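PDB 6K8H: aminotransferase class-III from Sphaerobacter thermophilus DSM 20745, which belongs to the class-III aminotransferases, also called omega-transaminases, of the PLP-dependent aminotransferase superfamily, and assembles from two copies of one chain. Local coordinates for residues G184-Q188 and A189-S193; P223-R226 and S227-L230. All coordinates share one frame; numbering follows the deposited sequence.

Contact 1 (G184-Q188 and A189-S193); sequences GGTPQ and AVLDS
P187 and L191 make the first turn of the short helix 188-192, a local contact at the N-terminus of a surface helix. P187 is the N-cap residue. Its carbonyl O takes the backbone N of L191 at 3.2 Å, a nearly straight bond. The N of V190 also approaches P187 O, but that bond is weak. The next helical bond runs from D192 N to Q188 O at 2.8 Å.

A side-chain bridge spans the same turn on the exposed side. Q188 NE2 donates to D192 OD1 at 2.9 Å. The carboxylate oxygen is met on its syn side, 34° out of the carboxylate plane, while OD1 lies close to the plane of the amide. The Q188 chain leaves with CG anti to the backbone N and then bends at chi2 (64°), which brings the amide back along the helix to D192.

T186, just before the cap, adds an apolar contact. Its methyl CG2 packs 3.8 Å from L191 CG, the two side chains crossing at about a right angle. T186 OG1 is hydrogen-bonded to T183 O. The P187 ring lies alongside V190, and P187 CD is 4.1 Å from V190 CG2.

V190 and L191 rest on V163, and V190 also on F160 of helix 159-162. A189 packs on A189 of the second subunit. The helix leads into strand 194-197.

Contact 2 (P223-R226 and S227-L230); sequences PNPR and SLGL
P225 O accepts two backbone N-H groups, from L228 at 3.3 Å and from L230 at 3.0 Å. They arrive from opposite faces of its carbonyl plane. The bond from L230 N to P225 O spans six residues. Inside it, G229 N is bonded to R226 O at 3.0 Å. This pair of bonds is the Schellman motif, and G229, with positive phi (90°), takes the glycine position of the motif. The L228-P225 and G229-R226 bonds close two overlapping turns within it. The result is a compact, mostly buried loop between strand 216-221 and helix 235-248 of the PLP-dependent aminotransferase fold.

R226 belongs to the ligand pocket, and its side chain touches the bound (5-hydroxy-4,6-dimethylpyridin-3-yl)methyl dihydrogen phosphate. T368 OG1 is hydrogen-bonded to G229 O, tying the loop to strand 366-370. L230 also packs on F418, L373 and H375.

Apolar side chains pack on the turn. The P225 ring meets L228, with P225 CG 3.9 Å from L228 CB. The L230 side chain starts with CG anti to the backbone N (chi1 -155°), which carries the isobutyl group across N224. L230 thus folds back over N224, and L230 CD1 comes within 3.5 Å of the backbone O of N224.

Contact 1 comes first along the chain and closes before contact 2 opens. Their centres are 25 Å apart, and their nearest atoms about 16 Å, so they do not touch. Both attach to the seven-stranded mixed sheet. Contact 1 leads into strand 194-197, one outermost strand, whereas contact 2 follows strand 216-221, further inside. Strand 146-150 lies between those two strands, and all three run parallel. Helix 202-211 falls between the contacts in sequence. Contact 1 is at the surface beside the second subunit. Contact 2 is near the centre of the chain and reaches the ligand through R226. The pair thus marks a subunit boundary and the ligand pocket of one fold.

Contact 1 (G184-Q188 and A189-S193)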
ATOM      1  N   GLY B 184       4.516  14.509 -12.515  1.00 13.93           N
ATOM      2  CA  GLY B 184       4.751  14.825 -13.915  1.00 13.59           C
ATOM      3  C   GLY B 184       3.903  13.964 -14.841  1.00 13.03           C
ATOM      4  O   GLY B 184       3.642  12.791 -14.574  1.00 11.57           O
ATOM      5  N   GLY B 185       3.465  14.568 -15.947  1.00 12.17           N
ATOM      6  CA  GLY B 185       2.681  13.844 -16.926  1.00 12.30           C
ATOM      7  C   GLY B 185       1.259  13.533 -16.518  1.00 13.66           C
ATOM      8  O   GLY B 185       0.660  12.626 -17.096  1.00 10.21           O
ATOM      9  N   THR B 186       0.698  14.255 -15.544  1.00  9.73           N
ATOM     10  CA  THR B 186      -0.677  13.994 -15.117  1.00 11.06           C
ATOM     11  C   THR B 186      -1.631  14.144 -16.298  1.00 13.19           C
ATOM     12  O   THR B 186      -1.641  15.202 -16.947  1.00 15.92           O
ATOM     13  CB  THR B 186      -1.106  14.951 -14.001  1.00 10.41           C
ATOM     14  OG1 THR B 186      -0.321  14.716 -12.827  1.00 12.27           O
ATOM     15  CG2 THR B 186      -2.599  14.758 -13.676  1.00 11.31           C
ATOM     16  N   PRO B 187      -2.447  13.134 -16.597  1.00  9.85           N
ATOM     17  CA  PRO B 187      -3.395  13.251 -17.708  1.00 10.03           C
ATOM     18  C   PRO B 187      -4.388  14.377 -17.467  1.00 13.00           C
ATOM     19  O   PRO B 187      -4.841  14.603 -16.341  1.00 10.68           O
ATOM     20  CB  PRO B 187      -4.092  11.886 -17.732  1.00  9.42           C
ATOM     21  CG  PRO B 187      -3.151  10.949 -17.041  1.00 13.60           C
ATOM     22  CD  PRO B 187      -2.461  11.790 -15.987  1.00  9.67           C
ATOM     23  N   GLN B 188      -4.727  15.093 -18.543  1.00  9.68           N
ATOM     24  CA  GLN B 188      -5.752  16.122 -18.426  1.00 15.18           C
ATOM     25  C   GLN B 188      -7.051  15.553 -17.874  1.00 14.64           C
ATOM     26  O   GLN B 188      -7.732  16.230 -17.104  1.00 15.45           O
ATOM     27  CB  GLN B 188      -5.997  16.789 -19.783  1.00 19.21           C
ATOM     28  CG  GLN B 188      -6.870  18.046 -19.722  1.00 15.42           C
ATOM     29  CD  GLN B 188      -6.235  19.184 -18.933  1.00 20.38           C
ATOM     30  OE1 GLN B 188      -5.053  19.469 -19.085  1.00 20.50           O
ATOM     31  NE2 GLN B 188      -7.032  19.846 -18.090  1.00 21.42           N
ATOM     32  N   ALA B 189      -7.387  14.302 -18.213  1.00 12.50           N
ATOM     33  CA  ALA B 189      -8.642  13.702 -17.752  1.00 13.07           C
ATOM     34  C   ALA B 189      -8.646  13.465 -16.244  1.00 12.22           C
ATOM     35  O   ALA B 189      -9.710  13.514 -15.603  1.00 13.00           O
ATOM     36  CB  ALA B 189      -8.909  12.398 -18.509  1.00 11.87           C
ATOM     37  N   VAL B 190      -7.472  13.228 -15.652  1.00  9.82           N
ATOM     38  CA  VAL B 190      -7.386  13.156 -14.195  1.00 10.26           C
ATOM     39  C   VAL B 190      -7.622  14.530 -13.570  1.00 11.69           C
ATOM     40  O   VAL B 190      -8.390  14.667 -12.610  1.00 14.17           O
ATOM     41  CB  VAL B 190      -6.043  12.547 -13.762  1.00  8.64           C
ATOM     42  CG1 VAL B 190      -5.849  12.697 -12.263  1.00  9.44           C
ATOM     43  CG2 VAL B 190      -6.009  11.081 -14.155  1.00 12.48           C
ATOM     44  N   LEU B 191      -6.946  15.557 -14.082  1.00 12.51           N
ATOM     45  CA  LEU B 191      -7.168  16.920 -13.595  1.00 13.27           C
ATOM     46  C   LEU B 191      -8.636  17.333 -13.719  1.00 13.72           C
ATOM     47  O   LEU B 191      -9.219  17.918 -12.793  1.00 14.28           O
ATOM     48  CB  LEU B 191      -6.276  17.900 -14.361  1.00 12.05           C
ATOM     49  CG  LEU B 191      -4.761  17.831 -14.153  1.00 12.76           C
ATOM     50  CD1 LEU B 191      -4.098  18.887 -15.014  1.00 18.21           C
ATOM     51  CD2 LEU B 191      -4.387  17.995 -12.680  1.00 16.21           C
ATOM     52  N   ASP B 192      -9.240  17.056 -14.877  1.00 12.81           N
ATOM     53  CA  ASP B 192     -10.630  17.403 -15.133  1.00 15.41           C
ATOM     54  C   ASP B 192     -11.596  16.642 -14.241  1.00 15.36           C
ATOM     55  O   ASP B 192     -12.721  17.115 -14.038  1.00 16.30           O
ATOM     56  CB  ASP B 192     -10.997  17.129 -16.599  1.00 14.38           C
ATOM     57  CG  ASP B 192     -10.294  18.062 -17.574  1.00 20.37           C
ATOM     58  OD1 ASP B 192      -9.645  19.037 -17.128  1.00 20.59           O
ATOM     59  OD2 ASP B 192     -10.386  17.812 -18.802  1.00 22.56           O
ATOM     60  N   SER B 193     -11.209  15.465 -13.732  1.00 12.39           N
ATOM     61  CA  SER B 193     -12.122  14.717 -12.866  1.00 14.76           C
ATOM     62  C   SER B 193     -12.108  15.161 -11.400  1.00 13.94           C
ATOM     63  O   SER B 193     -12.860  14.591 -10.609  1.00 13.48           O
ATOM     64  CB  SER B 193     -11.826  13.220 -12.932  1.00 13.14           C
ATOM     65  OG  SER B 193     -10.632  12.942 -12.215  1.00 11.59           O
TER

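Contact 2 (P223-R226 and S227-L230)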
ATOM      1  N   PRO B 223      -9.741  16.730   8.310  1.00 11.39           N
ATOM      2  CA  PRO B 223     -10.302  17.646   9.313  1.00 11.79           C
ATOM      3  C   PRO B 223      -9.298  18.674   9.861  1.00 10.51           C
ATOM      4  O   PRO B 223      -9.716  19.749  10.216  1.00 10.57           O
ATOM      5  CB  PRO B 223     -10.805  16.737  10.445  1.00 11.49           C
ATOM      6  CG  PRO B 223     -10.850  15.352   9.840  1.00 14.31           C
ATOM      7  CD  PRO B 223      -9.797  15.341   8.753  1.00 10.22           C
ATOM      8  N   ASN B 224      -8.036  18.272  10.025  1.00 10.69           N
ATOM      9  CA  ASN B 224      -6.978  19.179  10.544  1.00 10.18           C
ATOM     10  C   ASN B 224      -5.734  19.006   9.666  1.00 10.53           C
ATOM     11  O   ASN B 224      -4.745  18.449  10.155  1.00 12.95           O
ATOM     12  CB  ASN B 224      -6.706  18.877  12.019  1.00 12.75           C
ATOM     13  CG  ASN B 224      -6.080  20.029  12.773  1.00 14.07           C
ATOM     14  OD1 ASN B 224      -5.815  21.084  12.202  1.00 12.79           O
ATOM     15  ND2 ASN B 224      -5.854  19.833  14.061  1.00 13.80           N
ATOM     16  N   PRO B 225      -5.717  19.498   8.411  1.00 11.95           N
ATOM     17  CA  PRO B 225      -4.591  19.228   7.518  1.00 11.70           C
ATOM     18  C   PRO B 225      -3.255  19.854   7.936  1.00  9.73           C
ATOM     19  O   PRO B 225      -3.179  21.042   8.126  1.00 11.08           O
ATOM     20  CB  PRO B 225      -5.049  19.812   6.173  1.00  9.96           C
ATOM     21  CG  PRO B 225      -6.070  20.860   6.549  1.00 11.24           C
ATOM     22  CD  PRO B 225      -6.742  20.345   7.805  1.00  9.05           C
ATOM     23  N   ARG B 226      -2.218  19.023   8.006  1.00 13.30           N
ATOM     24  CA  ARG B 226      -0.857  19.505   8.341  1.00 14.52           C
ATOM     25  C   ARG B 226      -0.384  20.460   7.234  1.00 15.39           C
ATOM     26  O   ARG B 226       0.251  21.463   7.556  1.00 12.61           O
ATOM     27  CB  ARG B 226       0.115  18.333   8.439  1.00 16.76           C
ATOM     28  CG  ARG B 226       1.518  18.696   7.984  1.00 20.55           C
ATOM     29  CD  ARG B 226       2.525  17.586   8.162  1.00 20.35           C
ATOM     30  NE  ARG B 226       2.104  16.367   7.507  1.00 29.33           N
ATOM     31  CZ  ARG B 226       2.259  16.121   6.216  1.00 37.42           C
ATOM     32  NH1 ARG B 226       2.827  17.023   5.434  1.00 39.00           N
ATOM     33  NH2 ARG B 226       1.865  14.965   5.717  1.00 37.91           N
ATOM     34  N   SER B 227      -0.714  20.141   5.982  1.00  9.73           N
ATOM     35  CA  SER B 227      -0.261  20.941   4.851  1.00 18.64           C
ATOM     36  C   SER B 227      -0.747  22.383   4.926  1.00 15.98           C
ATOM     37  O   SER B 227      -0.076  23.289   4.410  1.00 16.09           O
ATOM     38  CB  SER B 227      -0.763  20.296   3.556  1.00 16.05           C
ATOM     39  OG  SER B 227       0.156  19.352   3.056  1.00 31.35           O
ATOM     40  N   LEU B 228      -1.882  22.618   5.585  1.00 11.91           N
ATOM     41  CA  LEU B 228      -2.420  23.963   5.719  1.00 10.69           C
ATOM     42  C   LEU B 228      -2.168  24.560   7.103  1.00 11.89           C
ATOM     43  O   LEU B 228      -2.885  25.478   7.516  1.00 17.62           O
ATOM     44  CB  LEU B 228      -3.916  23.952   5.374  1.00 10.69           C
ATOM     45  CG  LEU B 228      -4.260  23.512   3.933  1.00  9.61           C
ATOM     46  CD1 LEU B 228      -5.783  23.592   3.600  1.00  6.70           C
ATOM     47  CD2 LEU B 228      -3.471  24.310   2.918  1.00  9.70           C
ATOM     48  N   GLY B 229      -1.150  24.084   7.815  1.00 10.54           N
ATOM     49  CA  GLY B 229      -0.791  24.666   9.093  1.00 12.15           C
ATOM     50  C   GLY B 229      -1.465  24.079  10.315  1.00  9.11           C
ATOM     51  O   GLY B 229      -1.395  24.693  11.388  1.00  8.90           O
ATOM     52  N   LEU B 230      -2.125  22.923  10.198  1.00 11.17           N
ATOM     53  CA  LEU B 230      -2.773  22.279  11.354  1.00 11.57           C
ATOM     54  C   LEU B 230      -3.784  23.218  12.003  1.00 10.12           C
ATOM     55  O   LEU B 230      -3.852  23.352  13.226  1.00 12.14           O
ATOM     56  CB  LEU B 230      -1.747  21.796  12.394  1.00  8.76           C
ATOM     57  CG  LEU B 230      -2.174  20.640  13.305  1.00 11.02           C
ATOM     58  CD1 LEU B 230      -2.347  19.363  12.469  1.00  6.10           C
ATOM     59  CD2 LEU B 230      -1.189  20.397  14.424  1.00  7.94           C
TER